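Local coordinates for nitrate transport protein (Parabacteroides distasonis, PDB 3HN0) that probably serves as the substrate-binding component of an ABC transporter, perhaps for nitrate or a related small solute, at residues Ala21-Asn26 / Arg204-Lys209; Leu99-Asn104 / Leu125-Asn130; Gly133-Gly138 / Ala147-Pro152; Tyr213-Ile218 / Leu232-Ile237. All blocks are in the same frame, centred on the assembly; numbering follows the deposited sequence. Where two conformers were deposited one is given.

How the interactions relate
The four contacts lie in two groups on a two-lobed chain of the kind expected for a periplasmic binding protein. Interactions 2 and 3 are neighbours, with centres 10 Å apart. They share the lobe built around strands 99-100, 125-126 and 146-149, and the side chain of Ile135 in interaction 3 packs on Phe102 of interaction 2. Interactions 1 and 4 have centres 13 Å apart and touch where Ala21 CB meets Thr217 CG2 at 3.6 Å. Interactions 1 and 2 are far apart, with centres 33 Å from each other. Interactions 3 and 4 have centres 19 Å apart and meet where Pro152 CB lies 3.9 Å from Leu232 CD2.

Interaction 1: residues Ala21-Asn26 / Arg204-Lys209; sequences ADWLEN and RASCQK
Lys209 and Asp22 join helix 196-212 to the short helix 21-25, and their side chains cross at about a right angle. The short helix segments cross at 102°. Asp22 CB lies 3.6 Å from Ser206 OG. Asp22 CG stands anti to the backbone N (chi1 -167°), which sets Asp22 CG beside Lys209 CD, also at 3.6 Å. Asp22 OD1 takes the salt bridge from Lys209 NZ at 2.8 Å, met from above the carboxylate plane. Asn26 ND2 bonds to the same Asp22 OD1 at 3.2 Å from the opposite face. Asp22 OD2 accepts from water 2 at 2.8 Å. Nearer the backbone, Asp22 N makes a weak bond to Ser206 OG, whose stronger partner is Ala19 O. Water 1 links Asp22 N to Ser206 O. Trp23 closes one flank: its NE1 lies 3.6 Å from Ser206 CB, and its ring also packs on Val35 and Val37 of strand 33-40. Trp23 NE1 also makes a weak hydrogen bond to Ala202 O. Two donors grip a single carboxylate oxygen and a water holds the other, so the aspartate is probably kept ionised and its rotation restrained.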
loop_
_atom_site.group_PDB
_atom_site.type_symbol
_atom_site.label_atom_id
_atom_site.label_comp_id
_atom_site.label_asym_id
_atom_site.label_seq_id
_atom_site.Cartn_x
_atom_site.Cartn_y
_atom_site.Cartn_z
ATOM N N ALA A 21 -18.973 -13.107 -3.269
ATOM C CA ALA A 21 -20.422 -13.027 -3.084
ATOM C C ALA A 21 -21.184 -13.249 -4.367
ATOM O O ALA A 21 -22.211 -13.935 -4.367
ATOM C CB ALA A 21 -20.833 -11.676 -2.432
ATOM N N ASP A 22 -20.720 -12.643 -5.456
ATOM C CA ASP A 22 -21.464 -12.733 -6.683
ATOM C C ASP A 22 -21.433 -14.172 -7.249
ATOM O O ASP A 22 -22.252 -14.506 -8.063
ATOM C CB ASP A 22 -21.015 -11.764 -7.748
ATOM C CG ASP A 22 -22.021 -11.670 -8.898
ATOM O OD1 ASP A 22 -23.195 -11.376 -8.622
ATOM O OD2 ASP A 22 -21.653 -11.889 -10.066
ATOM N N TRP A 23 -20.500 -14.992 -6.804
ATOM C CA TRP A 23 -20.492 -16.411 -7.232
ATOM C C TRP A 23 -21.550 -17.246 -6.526
ATOM O O TRP A 23 -21.956 -18.305 -7.010
ATOM C CB TRP A 23 -19.135 -17.030 -6.993
ATOM C CG TRP A 23 -17.999 -16.544 -7.911
ATOM C CD1 TRP A 23 -18.022 -15.482 -8.778
ATOM C CD2 TRP A 23 -16.705 -17.117 -8.020
ATOM N NE1 TRP A 23 -16.789 -15.362 -9.411
ATOM C CE2 TRP A 23 -15.972 -16.353 -8.962
ATOM C CE3 TRP A 23 -16.059 -18.168 -7.383
ATOM C CZ2 TRP A 23 -14.654 -16.632 -9.266
ATOM C CZ3 TRP A 23 -14.769 -18.447 -7.704
ATOM C CH2 TRP A 23 -14.081 -17.681 -8.653
ATOM N N LEU A 24 -22.007 -16.778 -5.370
ATOM C CA LEU A 24 -23.156 -17.401 -4.712
ATOM C C LEU A 24 -24.405 -16.963 -5.391
ATOM O O LEU A 24 -25.302 -17.769 -5.665
ATOM C CB LEU A 24 -23.214 -17.019 -3.219
ATOM C CG LEU A 24 -22.152 -17.674 -2.370
ATOM C CD1 LEU A 24 -22.114 -17.031 -0.974
ATOM C CD2 LEU A 24 -22.468 -19.168 -2.259
ATOM N N GLU A 25 -24.476 -15.671 -5.680
ATOM C CA GLU A 25 -25.635 -15.103 -6.343
ATOM C C GLU A 25 -25.815 -15.684 -7.743
ATOM O O GLU A 25 -26.911 -16.079 -8.098
ATOM C CB GLU A 25 -25.514 -13.570 -6.407
ATOM C CG GLU A 25 -26.737 -12.846 -7.035
ATOM C CD GLU A 25 -28.005 -12.868 -6.160
ATOM O OE1 GLU A 25 -27.935 -13.184 -4.945
ATOM O OE2 GLU A 25 -29.098 -12.558 -6.700
ATOM N N ASN A 26 -24.721 -15.740 -8.512
ATOM C CA ASN A 26 -24.717 -16.061 -9.949
ATOM C C ASN A 26 -23.501 -16.927 -10.270
ATOM O O ASN A 26 -22.494 -16.425 -10.785
ATOM C CB ASN A 26 -24.588 -14.787 -10.775
ATOM C CG ASN A 26 -25.826 -13.904 -10.683
ATOM O OD1 ASN A 26 -26.902 -14.281 -11.139
ATOM N ND2 ASN A 26 -25.669 -12.716 -10.073
ATOM N N ARG A 204 -11.975 -11.465 -10.474
ATOM C CA ARG A 204 -11.855 -10.017 -10.670
ATOM C C ARG A 204 -13.221 -9.371 -10.828
ATOM O O ARG A 204 -13.476 -8.335 -10.254
ATOM C CB ARG A 204 -10.994 -9.688 -11.869
ATOM C CG ARG A 204 -9.551 -9.924 -11.658
ATOM C CD ARG A 204 -8.668 -9.465 -12.902
ATOM N NE ARG A 204 -7.331 -10.008 -12.695
ATOM C CZ ARG A 204 -6.850 -11.113 -13.223
ATOM N NH1 ARG A 204 -7.459 -11.747 -14.220
ATOM N NH2 ARG A 204 -5.671 -11.543 -12.834
ATOM N N ALA A 205 -14.112 -9.986 -11.598
ATOM C CA ALA A 205 -15.430 -9.448 -11.784
ATOM C C ALA A 205 -16.228 -9.423 -10.493
ATOM O O ALA A 205 -16.909 -8.425 -10.161
ATOM C CB ALA A 205 -16.171 -10.260 -12.859
ATOM N N SER A 206 -16.131 -10.520 -9.729
ATOM C CA SER A 206 -16.849 -10.627 -8.451
ATOM C C SER A 206 -16.329 -9.594 -7.450
ATOM O O SER A 206 -17.127 -8.943 -6.696
ATOM C CB SER A 206 -16.771 -12.049 -7.916
ATOM O OG SER A 206 -17.558 -12.214 -6.737
ATOM N N CYS A 207 -15.012 -9.389 -7.467
ATOM C CA CYS A 207 -14.380 -8.412 -6.545
ATOM C C CYS A 207 -14.841 -7.000 -6.934
ATOM O O CYS A 207 -15.138 -6.199 -6.061
ATOM C CB CYS A 207 -12.847 -8.474 -6.598
ATOM S SG CYS A 207 -12.191 -9.914 -5.746
ATOM N N GLN A 208 -14.868 -6.703 -8.238
ATOM C CA GLN A 208 -15.288 -5.400 -8.749
ATOM C C GLN A 208 -16.732 -5.098 -8.359
ATOM O O GLN A 208 -17.082 -3.972 -7.963
ATOM C CB GLN A 208 -15.109 -5.349 -10.272
ATOM C CG GLN A 208 -15.482 -4.033 -10.891
ATOM C CD GLN A 208 -14.920 -3.882 -12.315
ATOM O OE1 GLN A 208 -15.656 -3.963 -13.285
ATOM N NE2 GLN A 208 -13.604 -3.717 -12.424
ATOM N N LYS A 209 -17.564 -6.109 -8.459
ATOM C CA LYS A 209 -18.949 -5.970 -8.130
ATOM C C LYS A 209 -19.138 -5.655 -6.653
ATOM O O LYS A 209 -19.979 -4.853 -6.341
ATOM C CB LYS A 209 -19.751 -7.207 -8.509
ATOM C CG LYS A 209 -21.249 -6.944 -8.398
ATOM C CD LYS A 209 -22.070 -8.110 -8.927
ATOM C CE LYS A 209 -23.576 -7.869 -8.931
ATOM N NZ LYS A 209 -24.297 -9.025 -9.621
HETATM O O HOH W 1 -18.853 -10.186 -4.843
HETATM O O HOH W 2 -23.529 -11.418 -12.024
#

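Interaction 2: residues Leu99-Asn104 / Leu125-Asn130; sequences LYVFGN and LNYAFN
Leu125 CD2 touches two side chains of the facing segment, 3.8 Å from Leu99 CD2 and 3.7 Å from Val101 CG2. The two strands belong to a beta-alpha-beta unit: strand 99-100 runs parallel to strand 125-126, and helix 107-119 connects them. On the other face of this sheet, Asn126 lies flat against Tyr100, with its amide and the ring stacked at 18°. Asn126 CB stands over the ring centre in a CH-pi contact, 3.8 Å from the centroid. Phe129 CD2 reaches Tyr100 CD2 at 3.6 Å. An alanine in place of Tyr100 would probably leave Asn126 and Phe129 without the ring they pack on and open a gap between them. The backbones pair through Asn126 N to Leu99 O and Val101 N to Asn126 O. Asn126 OD1 also accepts from Ala128 N, forming an Asx turn. Beyond the strands, Tyr127 CE1 packs on Val101 CB, while Tyr127 OH bonds to Asp109 of the helix. Gly103 N bonds to Asn130 O at 2.8 Å, and water 3 joins Val101 O, Asn104 N and Asn130 ND2. At this edge Asn104 ND2 stands 3.1 Å above the Tyr127 ring plane, over its centre.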
loop_
_atom_site.group_PDB
_atom_site.type_symbol
_atom_site.label_atom_id
_atom_site.label_comp_id
_atom_site.label_asym_id
_atom_site.label_seq_id
_atom_site.Cartn_x
_atom_site.Cartn_y
_atom_site.Cartn_z
ATOM N N LEU A 99 -4.680 -4.517 25.381
ATOM C CA LEU A 99 -5.102 -4.701 24.017
ATOM C C LEU A 99 -5.449 -6.154 23.814
ATOM O O LEU A 99 -4.596 -7.037 23.935
ATOM C CB LEU A 99 -4.003 -4.263 23.032
ATOM C CG LEU A 99 -4.186 -4.549 21.543
ATOM C CD1 LEU A 99 -5.455 -3.948 21.071
ATOM C CD2 LEU A 99 -2.955 -3.982 20.775
ATOM N N TYR A 100 -6.712 -6.413 23.524
ATOM C CA TYR A 100 -7.168 -7.772 23.370
ATOM C C TYR A 100 -6.997 -8.210 21.940
ATOM O O TYR A 100 -7.462 -7.526 21.018
ATOM C CB TYR A 100 -8.623 -7.915 23.785
ATOM C CG TYR A 100 -8.816 -7.932 25.270
ATOM C CD1 TYR A 100 -8.738 -6.771 26.007
ATOM C CD2 TYR A 100 -9.058 -9.133 25.949
ATOM C CE1 TYR A 100 -8.905 -6.792 27.427
ATOM C CE2 TYR A 100 -9.251 -9.160 27.313
ATOM C CZ TYR A 100 -9.171 -7.994 28.042
ATOM O OH TYR A 100 -9.346 -8.032 29.413
ATOM N N VAL A 101 -6.384 -9.389 21.780
ATOM C CA VAL A 101 -6.016 -9.940 20.494
ATOM C C VAL A 101 -6.554 -11.367 20.370
ATOM O O VAL A 101 -6.365 -12.192 21.264
ATOM C CB VAL A 101 -4.441 -9.953 20.369
ATOM C CG1 VAL A 101 -4.020 -10.535 19.055
ATOM C CG2 VAL A 101 -3.873 -8.541 20.572
ATOM N N PHE A 102 -7.243 -11.641 19.276
ATOM C CA PHE A 102 -7.721 -12.972 18.993
ATOM C C PHE A 102 -6.637 -13.740 18.168
ATOM O O PHE A 102 -5.662 -13.165 17.710
ATOM C CB PHE A 102 -9.065 -12.912 18.266
ATOM C CG PHE A 102 -8.984 -12.308 16.886
ATOM C CD1 PHE A 102 -9.057 -10.910 16.705
ATOM C CD2 PHE A 102 -8.841 -13.113 15.765
ATOM C CE1 PHE A 102 -8.960 -10.350 15.435
ATOM C CE2 PHE A 102 -8.775 -12.549 14.488
ATOM C CZ PHE A 102 -8.805 -11.160 14.328
ATOM N N GLY A 103 -6.809 -15.046 18.030
ATOM C CA GLY A 103 -5.888 -15.858 17.236
ATOM C C GLY A 103 -4.438 -15.852 17.680
ATOM O O GLY A 103 -3.517 -15.788 16.852
ATOM N N ASN A 104 -4.220 -15.958 18.990
ATOM C CA ASN A 104 -2.888 -16.084 19.532
ATOM C C ASN A 104 -2.028 -17.027 18.689
ATOM O O ASN A 104 -2.476 -18.111 18.377
ATOM C CB ASN A 104 -2.915 -16.607 20.976
ATOM C CG ASN A 104 -1.519 -16.821 21.526
ATOM O OD1 ASN A 104 -0.985 -17.935 21.487
ATOM N ND2 ASN A 104 -0.898 -15.751 21.978
ATOM N N LEU A 125 -0.678 -7.093 25.892
ATOM C CA LEU A 125 -1.534 -7.951 25.065
ATOM C C LEU A 125 -2.321 -8.924 25.935
ATOM O O LEU A 125 -1.786 -9.508 26.850
ATOM C CB LEU A 125 -0.708 -8.677 24.016
ATOM C CG LEU A 125 0.024 -7.723 23.067
ATOM C CD1 LEU A 125 0.972 -8.496 22.133
ATOM C CD2 LEU A 125 -0.977 -6.888 22.264
ATOM N N ASN A 126 -3.610 -9.056 25.684
ATOM C CA ASN A 126 -4.416 -9.994 26.411
ATOM C C ASN A 126 -5.067 -10.972 25.458
ATOM O O ASN A 126 -5.794 -10.582 24.552
ATOM C CB ASN A 126 -5.451 -9.241 27.225
ATOM C CG ASN A 126 -6.165 -10.127 28.234
ATOM O OD1 ASN A 126 -6.546 -11.277 27.939
ATOM N ND2 ASN A 126 -6.369 -9.585 29.431
ATOM N N TYR A 127 -4.794 -12.256 25.691
ATOM C CA TYR A 127 -5.216 -13.334 24.821
ATOM C C TYR A 127 -6.358 -14.136 25.461
ATOM O O TYR A 127 -6.642 -15.266 25.061
ATOM C CB TYR A 127 -4.019 -14.243 24.519
ATOM C CG TYR A 127 -2.892 -13.585 23.758
ATOM C CD1 TYR A 127 -3.059 -13.188 22.427
ATOM C CD2 TYR A 127 -1.652 -13.342 24.367
ATOM C CE1 TYR A 127 -2.006 -12.563 21.715
ATOM C CE2 TYR A 127 -0.615 -12.749 23.679
ATOM C CZ TYR A 127 -0.795 -12.353 22.346
ATOM O OH TYR A 127 0.279 -11.803 21.698
ATOM N N ALA A 128 -7.063 -13.506 26.383
ATOM C CA ALA A 128 -8.216 -14.113 27.055
ATOM C C ALA A 128 -9.283 -14.592 26.068
ATOM O O ALA A 128 -9.951 -15.580 26.330
ATOM C CB ALA A 128 -8.813 -13.136 28.086
ATOM N N PHE A 129 -9.438 -13.906 24.937
ATOM C CA PHE A 129 -10.461 -14.250 23.966
ATOM C C PHE A 129 -9.794 -14.701 22.668
ATOM O O PHE A 129 -9.104 -13.913 22.030
ATOM C CB PHE A 129 -11.349 -13.021 23.709
ATOM C CG PHE A 129 -12.103 -12.538 24.950
ATOM C CD1 PHE A 129 -12.978 -13.388 25.616
ATOM C CD2 PHE A 129 -11.945 -11.244 25.428
ATOM C CE1 PHE A 129 -13.667 -12.956 26.754
ATOM C CE2 PHE A 129 -12.623 -10.808 26.558
ATOM C CZ PHE A 129 -13.489 -11.661 27.218
ATOM N N ASN A 130 -10.016 -15.940 22.244
ATOM C CA ASN A 130 -9.282 -16.451 21.071
ATOM C C ASN A 130 -9.946 -16.123 19.747
ATOM O O ASN A 130 -9.303 -16.242 18.691
ATOM C CB ASN A 130 -9.015 -17.959 21.166
ATOM C CG ASN A 130 -7.971 -18.428 20.153
ATOM O OD1 ASN A 130 -8.249 -19.273 19.315
ATOM N ND2 ASN A 130 -6.797 -17.845 20.201
HETATM O O HOH W 3 -5.861 -14.893 21.239
HETATM O O HOH W 4 -4.811 -19.092 18.550
#

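Interaction 3: residues Gly133-Gly138 / Ala147-Pro152; sequences GEITQG and AVLGEP
Ala147 opens the contact by setting its CB against Ile135 CG2 at 3.4 Å, tighter than usual van der Waals contact. This is helix-on-strand packing in an alpha/beta lobe. Helix 132-141 leads by a short loop into strand 146-149, then lies across it. The short segments are 9.0 Å apart at closest approach and run at 133° to each other. Strand 146-149 pairs with strand 87-90 on one side, and its backbone also bonds to Tyr100. Val148 comes next, and its side chain starts out on the side away from the helix. Its contribution here is the carbonyl: Val148 O lies 4.1 Å from Ile135 CD1. That oxygen is buried by the contact and has no polar partner in the model. Leu149 again turns to the helix. Its CG is anti to the carbonyl carbon (chi1 -71°), and the branch beyond it slides past Ile135 in the opposite direction. Leu149 CD2 meets Ile135 CG2 at 3.8 Å. Thr136 crosses Leu149 at about a right angle. Its hydroxyl bonds to Ala132 O within the helix, while Thr136 OG1 also lies 3.8 Å from Leu149 CD2. The strand thus alternates, with Ala147 and Leu149 pointing to the helix and Val148 to the other side. Ile135 touches all three residues, using CG2 for the two side chains and CD1 for the carbonyl. Its side chain also packs on Phe102 and Phe129. After Leu149 the chain leaves the helix. Glu151 OE2 there forms a salt bridge with Arg239 NE, and a cis peptide bond precedes Pro152.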
loop_
_atom_site.group_PDB
_atom_site.type_symbol
_atom_site.label_atom_id
_atom_site.label_comp_id
_atom_site.label_asym_id
_atom_site.label_seq_id
_atom_site.Cartn_x
_atom_site.Cartn_y
_atom_site.Cartn_z
ATOM N N GLY A 133 -15.330 -12.899 17.582
ATOM C CA GLY A 133 -16.686 -12.828 18.142
ATOM C C GLY A 133 -16.656 -12.648 19.650
ATOM O O GLY A 133 -17.450 -11.898 20.210
ATOM N N GLU A 134 -15.706 -13.323 20.303
ATOM C CA GLU A 134 -15.556 -13.233 21.741
ATOM C C GLU A 134 -15.046 -11.870 22.187
ATOM O O GLU A 134 -15.525 -11.336 23.198
ATOM C CB GLU A 134 -14.621 -14.296 22.270
ATOM C CG GLU A 134 -15.341 -15.693 22.318
ATOM C CD GLU A 134 -14.366 -16.857 22.480
ATOM O OE1 GLU A 134 -13.173 -16.704 22.184
ATOM O OE2 GLU A 134 -14.812 -17.954 22.883
ATOM N N ILE A 135 -14.086 -11.345 21.443
ATOM C CA ILE A 135 -13.578 -9.982 21.643
ATOM C C ILE A 135 -14.705 -8.963 21.497
ATOM O O ILE A 135 -14.802 -8.043 22.305
ATOM C CB ILE A 135 -12.421 -9.628 20.704
ATOM C CG1 ILE A 135 -11.158 -10.391 21.153
ATOM C CG2 ILE A 135 -12.135 -8.077 20.731
ATOM C CD1 ILE A 135 -9.945 -10.116 20.364
ATOM N N THR A 136 -15.547 -9.133 20.479
ATOM C CA THR A 136 -16.659 -8.187 20.240
ATOM C C THR A 136 -17.575 -8.179 21.458
ATOM O O THR A 136 -17.963 -7.134 21.978
ATOM C CB THR A 136 -17.443 -8.566 18.964
ATOM O OG1 THR A 136 -16.551 -8.535 17.824
ATOM C CG2 THR A 136 -18.611 -7.598 18.735
ATOM N N GLN A 137 -17.933 -9.368 21.918
ATOM C CA GLN A 137 -18.779 -9.474 23.081
ATOM C C GLN A 137 -18.107 -8.836 24.310
ATOM O O GLN A 137 -18.770 -8.186 25.113
ATOM C CB GLN A 137 -19.085 -10.966 23.289
ATOM C CG GLN A 137 -19.863 -11.232 24.460
ATOM C CD GLN A 137 -21.110 -10.459 24.408
ATOM O OE1 GLN A 137 -21.711 -10.324 23.329
ATOM N NE2 GLN A 137 -21.489 -9.867 25.538
ATOM N N GLY A 138 -16.803 -9.074 24.501
ATOM C CA GLY A 138 -16.042 -8.475 25.582
ATOM C C GLY A 138 -16.086 -6.952 25.524
ATOM O O GLY A 138 -16.189 -6.295 26.541
ATOM N N ALA A 147 -8.828 -3.266 21.250
ATOM C CA ALA A 147 -8.799 -4.540 20.592
ATOM C C ALA A 147 -8.457 -4.407 19.127
ATOM O O ALA A 147 -8.453 -3.317 18.568
ATOM C CB ALA A 147 -10.179 -5.244 20.757
ATOM N N VAL A 148 -8.133 -5.554 18.550
ATOM C CA VAL A 148 -8.027 -5.669 17.115
ATOM C C VAL A 148 -9.164 -6.526 16.589
ATOM O O VAL A 148 -9.518 -7.538 17.187
ATOM C CB VAL A 148 -6.673 -6.226 16.661
ATOM C CG1 VAL A 148 -5.566 -5.181 16.868
ATOM C CG2 VAL A 148 -6.379 -7.526 17.337
ATOM N N LEU A 149 -9.735 -6.089 15.461
ATOM C CA LEU A 149 -10.874 -6.770 14.811
ATOM C C LEU A 149 -10.818 -6.620 13.299
ATOM O O LEU A 149 -10.328 -5.643 12.789
ATOM C CB LEU A 149 -12.223 -6.195 15.297
ATOM C CG LEU A 149 -12.653 -6.504 16.720
ATOM C CD1 LEU A 149 -13.915 -5.664 17.084
ATOM C CD2 LEU A 149 -12.910 -7.958 16.999
ATOM N N GLY A 150 -11.437 -7.577 12.615
ATOM C CA GLY A 150 -11.777 -7.487 11.192
ATOM C C GLY A 150 -13.285 -7.650 11.025
ATOM O O GLY A 150 -14.005 -7.840 11.992
ATOM N N GLU A 151 -13.754 -7.568 9.790
ATOM C CA GLU A 151 -15.173 -7.567 9.496
ATOM C C GLU A 151 -15.738 -8.964 9.527
ATOM O O GLU A 151 -15.039 -9.868 9.173
ATOM C CB GLU A 151 -15.377 -6.944 8.139
ATOM C CG GLU A 151 -14.962 -5.460 8.109
ATOM C CD GLU A 151 -15.893 -4.575 8.891
ATOM O OE1 GLU A 151 -16.896 -5.052 9.500
ATOM O OE2 GLU A 151 -15.626 -3.381 8.910
ATOM N N PRO A 152 -17.021 -9.130 9.906
ATOM C CA PRO A 152 -18.059 -8.158 10.231
ATOM C C PRO A 152 -18.020 -7.697 11.692
ATOM O O PRO A 152 -18.746 -6.745 12.089
ATOM C CB PRO A 152 -19.339 -8.961 9.975
ATOM C CG PRO A 152 -18.985 -10.294 10.319
ATOM C CD PRO A 152 -17.562 -10.511 9.956
#

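Interaction 4: residues Tyr213-Ile218 / Leu232-Ile237; sequences YPKETI and LTPKSI
Ile218 and Ile237 slide past each other in opposite directions, with Ile218 CG1 against Ile237 CD1 at 3.8 Å. This is the close side of the contact. Ile218 CG1 is anti to the carbonyl carbon (chi1 -68°), and beyond it Ile218 CD1 presses on the backbone, 3.3 Å from Thr233 C. Ile218 CG2 rests on Leu232 O at 3.8 Å. Ile237 CD1 also meets Pro214 CB at 3.8 Å. Pro214 and Pro234 cross at about a right angle, with Pro214 CG 3.9 Å from Pro234 CB. A glycine in place of Ile218 would probably open a gap beside Leu232 and leave Ile237 CD1 with less to pack on. The contact brings together the starts of two helices, 214-223 and 234-240. Each begins with a proline in its first turn. Thr233 is the N-cap of the second helix and forms a capping box with Ser236: Thr233 N bonds to Ser236 OG at 2.9 Å, and Thr233 OG1 accepts a weak bond from Lys235 N. In the first helix, Tyr213 O accepts from both Thr217 N and Thr217 OG1. On the solvent side, Lys215, bent at its third and fourth torsions, crosses Pro234 obliquely, with Lys215 NZ 3.7 Å from Pro234 CG.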
loop_
_atom_site.group_PDB
_atom_site.type_symbol
_atom_site.label_atom_id
_atom_site.label_comp_id
_atom_site.label_asym_id
_atom_site.label_seq_id
_atom_site.Cartn_x
_atom_site.Cartn_y
_atom_site.Cartn_z
ATOM N N TYR A 213 -20.892 -2.195 -6.240
ATOM C CA TYR A 213 -22.276 -2.422 -5.860
ATOM C C TYR A 213 -22.343 -3.022 -4.459
ATOM O O TYR A 213 -22.789 -4.160 -4.257
ATOM C CB TYR A 213 -22.989 -3.309 -6.907
ATOM C CG TYR A 213 -22.993 -2.615 -8.241
ATOM C CD1 TYR A 213 -23.941 -1.623 -8.524
ATOM C CD2 TYR A 213 -22.034 -2.906 -9.217
ATOM C CE1 TYR A 213 -23.920 -0.935 -9.721
ATOM C CE2 TYR A 213 -22.009 -2.204 -10.438
ATOM C CZ TYR A 213 -22.965 -1.229 -10.676
ATOM O OH TYR A 213 -22.981 -0.530 -11.880
ATOM N N PRO A 214 -21.866 -2.265 -3.471
ATOM C CA PRO A 214 -21.828 -2.863 -2.114
ATOM C C PRO A 214 -23.180 -3.175 -1.525
ATOM O O PRO A 214 -23.357 -4.204 -0.851
ATOM C CB PRO A 214 -21.031 -1.821 -1.289
ATOM C CG PRO A 214 -21.276 -0.509 -2.031
ATOM C CD PRO A 214 -21.250 -0.935 -3.499
ATOM N N LYS A 215 -24.177 -2.331 -1.752
ATOM C CA LYS A 215 -25.457 -2.607 -1.141
ATOM C C LYS A 215 -26.066 -3.886 -1.711
ATOM O O LYS A 215 -26.616 -4.677 -0.995
ATOM C CB LYS A 215 -26.399 -1.417 -1.359
ATOM C CG LYS A 215 -25.924 -0.127 -0.724
ATOM C CD LYS A 215 -27.106 0.900 -0.680
ATOM C CE LYS A 215 -26.644 2.351 -0.793
ATOM N NZ LYS A 215 -25.401 2.623 -0.007
ATOM N N GLU A 216 -25.932 -4.079 -3.021
ATOM C CA GLU A 216 -26.451 -5.268 -3.679
ATOM C C GLU A 216 -25.696 -6.507 -3.228
ATOM O O GLU A 216 -26.263 -7.567 -3.082
ATOM C CB GLU A 216 -26.327 -5.093 -5.206
ATOM C CG GLU A 216 -27.229 -3.981 -5.748
ATOM C CD GLU A 216 -26.638 -2.513 -5.773
ATOM O OE1 GLU A 216 -25.603 -2.178 -5.141
ATOM O OE2 GLU A 216 -27.267 -1.658 -6.445
ATOM N N THR A 217 -24.403 -6.337 -3.009
ATOM C CA THR A 217 -23.523 -7.424 -2.527
ATOM C C THR A 217 -23.981 -7.853 -1.129
ATOM O O THR A 217 -24.185 -9.030 -0.875
ATOM C CB THR A 217 -22.069 -6.977 -2.555
ATOM O OG1 THR A 217 -21.699 -6.644 -3.902
ATOM C CG2 THR A 217 -21.098 -8.070 -1.984
ATOM N N ILE A 218 -24.175 -6.870 -0.241
ATOM C CA ILE A 218 -24.621 -7.140 1.091
ATOM C C ILE A 218 -25.976 -7.840 1.093
ATOM O O ILE A 218 -26.188 -8.824 1.800
ATOM C CB ILE A 218 -24.671 -5.835 1.935
ATOM C CG1 ILE A 218 -23.235 -5.316 2.177
ATOM C CG2 ILE A 218 -25.405 -6.080 3.277
ATOM C CD1 ILE A 218 -23.117 -3.873 2.636
ATOM N N LEU A 232 -23.145 -6.069 7.910
ATOM C CA LEU A 232 -22.284 -5.311 7.026
ATOM C C LEU A 232 -23.000 -4.074 6.486
ATOM O O LEU A 232 -24.233 -4.093 6.241
ATOM C CB LEU A 232 -21.864 -6.150 5.841
ATOM C CG LEU A 232 -21.006 -7.408 6.026
ATOM C CD1 LEU A 232 -20.864 -8.069 4.676
ATOM C CD2 LEU A 232 -19.641 -7.045 6.567
ATOM N N THR A 233 -22.207 -3.018 6.263
ATOM C CA THR A 233 -22.638 -1.829 5.565
ATOM C C THR A 233 -21.609 -1.541 4.434
ATOM O O THR A 233 -20.554 -2.187 4.377
ATOM C CB THR A 233 -22.692 -0.601 6.510
ATOM O OG1 THR A 233 -21.357 -0.205 6.839
ATOM C CG2 THR A 233 -23.522 -0.896 7.753
ATOM N N PRO A 234 -21.926 -0.621 3.518
ATOM C CA PRO A 234 -20.913 -0.303 2.512
ATOM C C PRO A 234 -19.580 0.121 3.100
ATOM O O PRO A 234 -18.559 -0.206 2.525
ATOM C CB PRO A 234 -21.581 0.800 1.677
ATOM C CG PRO A 234 -23.018 0.428 1.764
ATOM C CD PRO A 234 -23.227 -0.033 3.161
ATOM N N LYS A 235 -19.559 0.780 4.264
ATOM C CA LYS A 235 -18.267 1.097 4.901
ATOM C C LYS A 235 -17.481 -0.145 5.314
ATOM O O LYS A 235 -16.274 -0.179 5.205
ATOM C CB LYS A 235 -18.440 2.037 6.081
ATOM C CG LYS A 235 -18.646 3.483 5.648
ATOM C CD LYS A 235 -18.609 4.409 6.860
ATOM C CE LYS A 235 -19.387 5.716 6.637
ATOM N NZ LYS A 235 -18.933 6.437 5.419
ATOM N N SER A 236 -18.189 -1.210 5.696
ATOM C CA SER A 236 -17.569 -2.480 6.045
ATOM C C SER A 236 -16.847 -3.015 4.809
ATOM O O SER A 236 -15.715 -3.447 4.881
ATOM C CB SER A 236 -18.614 -3.519 6.479
ATOM O OG SER A 236 -19.573 -2.979 7.397
ATOM N N ILE A 237 -17.530 -2.984 3.683
ATOM C CA ILE A 237 -16.903 -3.461 2.431
ATOM C C ILE A 237 -15.675 -2.645 2.077
ATOM O O ILE A 237 -14.625 -3.203 1.771
ATOM C CB ILE A 237 -17.920 -3.513 1.303
ATOM C CG1 ILE A 237 -18.894 -4.656 1.605
ATOM C CG2 ILE A 237 -17.213 -3.742 -0.042
ATOM C CD1 ILE A 237 -19.879 -4.940 0.484
#